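Local coordinates for protein transcription initiation factor TFIID subunit 6 (Drosophila melanogaster, PDB 1TAF) that forms part of TFIID, the general transcription factor that mediates promoter responses to activators and repressors, and heterodimerises through a histone-fold domain, at residues I7-K13 and A29-A33. Sequence-based numbering, arbitrary orientation.
Sequences ISAESMK and AKELA. With ZN (zinc ion), chain G.
The end of the Lys30 chain curls over one side of the Ala9 methyl, with Lys30 CD 3.3 Å from Ala9 CB, tighter than usual for two carbons. Lys30 leaves its helix away from Ala9, but bends at chi2 and again at chi4 (-62°) bring CD, CE and NZ back over that methyl, while the ammonium bonds to the carbonyl of Asp26. The contact illustrates how small residues let two helices meet closely: with Ala9, Ala29 and Ala33 at the interface, the short axes approach to 8.0 Å at 105°, and no hydrogen bond joins the segments. Ala33 CB sits against the backbone just before helix 9-18, 3.2 Å from Ile7 O, and Ala29 CB lies 3.6 Å from Ala9 O. Met12 fills the inner side. With CG beside its own backbone N (chi1 -55°), the chain runs across helix 26-53, placing CG 3.3 Å from Ala29 O and SD 3.9 Å from Leu32 CB. Cutting Met12 back to an alanine is likely to leave a gap beside Leu32 and Ala33, where CG and SD now lie, and to weaken packing against the partner protein, which Met12 also touches. At the outer edge, Lys13 lays CE 3.9 Å from Ala29 CB, its NZ held by Leu24 O and Asp26. Glu31, turned away, binds zinc with Asp35. A short first helix crossing the long central one in this way is characteristic of the histone fold, here the N-terminal domain of TAF6.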
loop_
_atom_site.group_PDB
_atom_site.type_symbol
_atom_site.label_atom_id
_atom_site.label_comp_id
_atom_site.label_asym_id
_atom_site.label_seq_id
_atom_site.Cartn_x
_atom_site.Cartn_y
_atom_site.Cartn_z
ATOM N N ILE B 7 23.783 3.229 2.947
ATOM C CA ILE B 7 23.558 2.430 4.142
ATOM C C ILE B 7 24.140 1.042 3.868
ATOM O O ILE B 7 24.039 0.529 2.755
ATOM C CB ILE B 7 22.031 2.338 4.441
ATOM C CG1 ILE B 7 21.476 3.725 4.830
ATOM C CG2 ILE B 7 21.746 1.294 5.511
ATOM C CD1 ILE B 7 22.095 4.341 6.104
ATOM N N SER B 8 24.771 0.446 4.869
ATOM C CA SER B 8 25.373 -0.875 4.702
ATOM C C SER B 8 24.341 -1.991 4.643
ATOM O O SER B 8 23.250 -1.883 5.218
ATOM C CB SER B 8 26.340 -1.173 5.855
ATOM O OG SER B 8 25.636 -1.244 7.087
ATOM N N ALA B 9 24.706 -3.073 3.965
ATOM C CA ALA B 9 23.850 -4.242 3.862
ATOM C C ALA B 9 23.698 -4.856 5.255
ATOM O O ALA B 9 22.682 -5.481 5.562
ATOM C CB ALA B 9 24.469 -5.233 2.933
ATOM N N GLU B 10 24.702 -4.646 6.110
ATOM C CA GLU B 10 24.680 -5.165 7.480
ATOM C C GLU B 10 23.541 -4.557 8.311
ATOM O O GLU B 10 22.879 -5.251 9.090
ATOM C CB GLU B 10 26.029 -4.920 8.148
ATOM C CG GLU B 10 26.147 -5.508 9.530
ATOM C CD GLU B 10 25.877 -7.005 9.560
ATOM O OE1 GLU B 10 26.242 -7.705 8.580
ATOM O OE2 GLU B 10 25.294 -7.477 10.568
ATOM N N SER B 11 23.280 -3.271 8.098
ATOM C CA SER B 11 22.209 -2.573 8.797
ATOM C C SER B 11 20.835 -3.155 8.464
ATOM O O SER B 11 19.919 -3.082 9.274
ATOM C CB SER B 11 22.226 -1.086 8.435
ATOM O OG SER B 11 23.483 -0.510 8.732
ATOM N N MET B 12 20.689 -3.717 7.268
ATOM C CA MET B 12 19.421 -4.315 6.838
ATOM C C MET B 12 19.154 -5.573 7.650
ATOM O O MET B 12 18.009 -5.918 7.928
ATOM C CB MET B 12 19.471 -4.684 5.350
ATOM C CG MET B 12 19.833 -3.542 4.413
ATOM S SD MET B 12 18.628 -2.217 4.401
ATOM C CE MET B 12 19.349 -1.062 5.555
ATOM N N LYS B 13 20.232 -6.267 7.993
ATOM C CA LYS B 13 20.158 -7.497 8.772
ATOM C C LYS B 13 19.651 -7.211 10.195
ATOM O O LYS B 13 18.811 -7.939 10.741
ATOM C CB LYS B 13 21.551 -8.135 8.849
ATOM C CG LYS B 13 22.328 -8.179 7.535
ATOM C CD LYS B 13 21.921 -9.365 6.680
ATOM C CE LYS B 13 23.085 -9.805 5.785
ATOM N NZ LYS B 13 22.727 -10.947 4.889
ATOM N N ALA B 29 19.841 -8.270 1.137
ATOM C CA ALA B 29 20.272 -7.177 2.017
ATOM C C ALA B 29 20.982 -6.080 1.227
ATOM O O ALA B 29 20.771 -4.901 1.503
ATOM C CB ALA B 29 21.188 -7.701 3.129
ATOM N N LYS B 30 21.836 -6.466 0.270
ATOM C CA LYS B 30 22.566 -5.498 -0.565
ATOM C C LYS B 30 21.596 -4.686 -1.420
ATOM O O LYS B 30 21.760 -3.473 -1.599
ATOM C CB LYS B 30 23.549 -6.197 -1.512
ATOM C CG LYS B 30 24.550 -7.147 -0.862
ATOM C CD LYS B 30 25.511 -6.452 0.078
ATOM C CE LYS B 30 26.316 -7.465 0.913
ATOM N NZ LYS B 30 25.451 -8.319 1.804
ATOM N N GLU B 31 20.597 -5.357 -1.975
ATOM C CA GLU B 31 19.622 -4.673 -2.810
ATOM C C GLU B 31 18.861 -3.640 -1.991
ATOM O O GLU B 31 18.703 -2.502 -2.417
ATOM C CB GLU B 31 18.649 -5.677 -3.421
ATOM C CG GLU B 31 17.567 -5.040 -4.306
ATOM C CD GLU B 31 18.122 -4.418 -5.579
ATOM O OE1 GLU B 31 19.281 -4.710 -5.953
ATOM O OE2 GLU B 31 17.391 -3.633 -6.218
ATOM N N LEU B 32 18.391 -4.047 -0.817
ATOM C CA LEU B 32 17.646 -3.175 0.082
ATOM C C LEU B 32 18.469 -1.990 0.568
ATOM O O LEU B 32 17.950 -0.886 0.690
ATOM C CB LEU B 32 17.149 -3.962 1.295
ATOM C CG LEU B 32 15.699 -4.429 1.313
ATOM C CD1 LEU B 32 15.468 -5.201 2.577
ATOM C CD2 LEU B 32 14.761 -3.239 1.250
ATOM N N ALA B 33 19.733 -2.237 0.902
ATOM C CA ALA B 33 20.624 -1.180 1.371
ATOM C C ALA B 33 20.828 -0.159 0.256
ATOM O O ALA B 33 20.899 1.048 0.497
ATOM C CB ALA B 33 21.970 -1.762 1.802
HETATM ZN ZN ZN G . 15.675 -2.749 -5.769
HETATM O O HOH W 1 14.113 -4.165 -5.679
#